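Local coordinates for protein uridylate-specific endoribonuclease nsp11 (Prrsv 16244b, PDB 5EYI) that is an endoribonuclease that probably degrades the 5'-polyuridines made during viral RNA replication, so preventing activation of host double-stranded RNA sensors, at residues A[19-24]-A[37-42]. The protein carries 1 engineered substitution. Numbering follows the deposited sequence.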
loop_
_atom_site.group_PDB
_atom_site.type_symbol
_atom_site.label_atom_id
_atom_site.label_comp_id
_atom_site.label_asym_id
_atom_site.label_seq_id
_atom_site.Cartn_x
_atom_site.Cartn_y
_atom_site.Cartn_z
ATOM N N PHE A 19 15.920 -10.825 27.485
ATOM C CA PHE A 19 16.531 -10.853 28.813
ATOM C C PHE A 19 17.371 -9.612 29.074
ATOM O O PHE A 19 17.993 -9.082 28.168
ATOM C CB PHE A 19 17.418 -12.102 29.000
ATOM C CG PHE A 19 16.653 -13.356 29.333
ATOM C CD1 PHE A 19 15.807 -13.403 30.440
ATOM C CD2 PHE A 19 16.799 -14.503 28.563
ATOM C CE1 PHE A 19 15.102 -14.555 30.753
ATOM C CE2 PHE A 19 16.099 -15.665 28.881
ATOM C CZ PHE A 19 15.250 -15.685 29.973
ATOM N N SER A 20 17.387 -9.172 30.330
ATOM C CA SER A 20 18.292 -8.135 30.784
ATOM C C SER A 20 18.760 -8.442 32.194
ATOM O O SER A 20 17.940 -8.770 33.054
ATOM C CB SER A 20 17.605 -6.777 30.806
ATOM O OG SER A 20 18.536 -5.777 31.175
ATOM N N PRO A 21 20.074 -8.307 32.453
ATOM C CA PRO A 21 20.505 -8.380 33.842
ATOM C C PRO A 21 20.123 -7.147 34.666
ATOM O O PRO A 21 19.966 -7.281 35.871
ATOM C CB PRO A 21 22.024 -8.516 33.730
ATOM C CG PRO A 21 22.359 -7.858 32.444
ATOM C CD PRO A 21 21.203 -8.099 31.533
ATOM N N ASP A 22 19.950 -5.984 34.028
ATOM C CA ASP A 22 19.831 -4.697 34.747
ATOM C C ASP A 22 18.545 -3.886 34.540
ATOM O O ASP A 22 18.174 -3.134 35.420
ATOM C CB ASP A 22 21.051 -3.800 34.442
ATOM C CG ASP A 22 21.261 -3.548 32.941
ATOM O OD1 ASP A 22 21.266 -4.524 32.161
ATOM O OD2 ASP A 22 21.453 -2.376 32.545
ATOM N N LEU A 23 17.876 -4.031 33.399
ATOM C CA LEU A 23 16.714 -3.218 33.038
ATOM C C LEU A 23 15.407 -3.871 33.462
ATOM O O LEU A 23 15.114 -4.992 33.056
ATOM C CB LEU A 23 16.690 -2.999 31.526
ATOM C CG LEU A 23 17.811 -2.118 30.977
ATOM C CD1 LEU A 23 17.819 -2.172 29.458
ATOM C CD2 LEU A 23 17.648 -0.688 31.476
ATOM N N THR A 24 14.613 -3.153 34.253
ATOM C CA THR A 24 13.431 -3.736 34.884
ATOM C C THR A 24 12.304 -4.049 33.915
ATOM O O THR A 24 11.507 -4.942 34.189
ATOM C CB THR A 24 12.867 -2.850 36.013
ATOM O OG1 THR A 24 12.602 -1.530 35.510
ATOM C CG2 THR A 24 13.862 -2.783 37.156
ATOM N N TRP A 37 23.278 -15.624 26.803
ATOM C CA TRP A 37 21.989 -15.176 26.256
ATOM C C TRP A 37 22.148 -13.833 25.565
ATOM O O TRP A 37 22.974 -13.032 25.982
ATOM C CB TRP A 37 20.973 -15.041 27.388
ATOM C CG TRP A 37 20.503 -16.347 27.873
ATOM C CD1 TRP A 37 21.028 -17.083 28.885
ATOM C CD2 TRP A 37 19.416 -17.106 27.341
ATOM N NE1 TRP A 37 20.334 -18.249 29.030
ATOM C CE2 TRP A 37 19.336 -18.294 28.093
ATOM C CE3 TRP A 37 18.499 -16.895 26.298
ATOM C CZ2 TRP A 37 18.382 -19.275 27.841
ATOM C CZ3 TRP A 37 17.541 -17.862 26.052
ATOM C CH2 TRP A 37 17.488 -19.042 26.823
ATOM N N PRO A 38 21.368 -13.572 24.504
ATOM C CA PRO A 38 21.310 -12.177 24.053
ATOM C C PRO A 38 20.716 -11.302 25.161
ATOM O O PRO A 38 19.658 -11.637 25.706
ATOM C CB PRO A 38 20.378 -12.227 22.831
ATOM C CG PRO A 38 20.328 -13.661 22.431
ATOM C CD PRO A 38 20.513 -14.451 23.688
ATOM N N VAL A 39 21.398 -10.221 25.519
ATOM C CA VAL A 39 20.922 -9.368 26.609
ATOM C C VAL A 39 20.809 -7.908 26.167
ATOM O O VAL A 39 21.679 -7.390 25.488
ATOM C CB VAL A 39 21.796 -9.494 27.880
ATOM C CG1 VAL A 39 21.512 -10.812 28.592
ATOM C CG2 VAL A 39 23.280 -9.358 27.556
ATOM N N VAL A 40 19.705 -7.274 26.546
ATOM C CA VAL A 40 19.523 -5.845 26.374
ATOM C C VAL A 40 19.907 -5.228 27.710
ATOM O O VAL A 40 19.524 -5.732 28.769
ATOM C CB VAL A 40 18.093 -5.456 25.920
ATOM C CG1 VAL A 40 17.007 -5.994 26.851
ATOM C CG2 VAL A 40 17.974 -3.939 25.779
ATOM N N THR A 41 20.690 -4.161 27.657
ATOM C CA THR A 41 21.385 -3.664 28.834
ATOM C C THR A 41 21.865 -2.234 28.613
ATOM O O THR A 41 21.928 -1.770 27.471
ATOM C CB THR A 41 22.597 -4.570 29.161
ATOM O OG1 THR A 41 23.214 -4.148 30.383
ATOM C CG2 THR A 41 23.634 -4.563 28.020
ATOM N N THR A 42 22.188 -1.540 29.707
ATOM C CA THR A 42 22.905 -0.260 29.617
ATOM C C THR A 42 24.388 -0.408 29.961
ATOM O O THR A 42 25.118 0.585 29.944
ATOM C CB THR A 42 22.269 0.849 30.481
ATOM O OG1 THR A 42 22.341 0.496 31.861
ATOM C CG2 THR A 42 20.830 1.055 30.098
HETATM O O HOH W 1 17.078 -12.356 25.234
#
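Ser-20, at the end of strand 19-20, and Asp-22, in the turn after it, bond strand 39-41 and Thr-42 just beyond it, closely by the evidence of two short bonds. Ser-20 OG, anti to the backbone N (chi1 -176°), donates to Val-40 O at 2.6 Å and accepts from the N-H groups of Asp-22 and Leu-23, an ST turn and ST motif combined; three bonds thus fix this buried hydroxyl. The Asp-22 carboxylate divides its oxygens: OD1 is met from above the carboxylate plane by Thr-41 OG1 at 2.7 Å, while OD2 takes Thr-42 N on its syn lone pair at 3.0 Å and also Thr-42 OG1. A single backbone hydrogen bond, Val-40 N to Phe-19 O (3.0 Å), runs between the segments. Toward Trp-37, the contact's exposed residue, direct bonding gives way to a water linking Phe-19 N with Pro-38 O. The Phe-19 edge meets one Trp-37 face in a T-shaped stack, planes at 76° and centroids of the six-membered rings 5.0 Å apart. Three neutral donors around one carboxylate are consistent with a charged Asp-22, which joins the loop after strand 19-20 to the end of strand 39-41, an outer member of the N-terminal domain's mixed sheet.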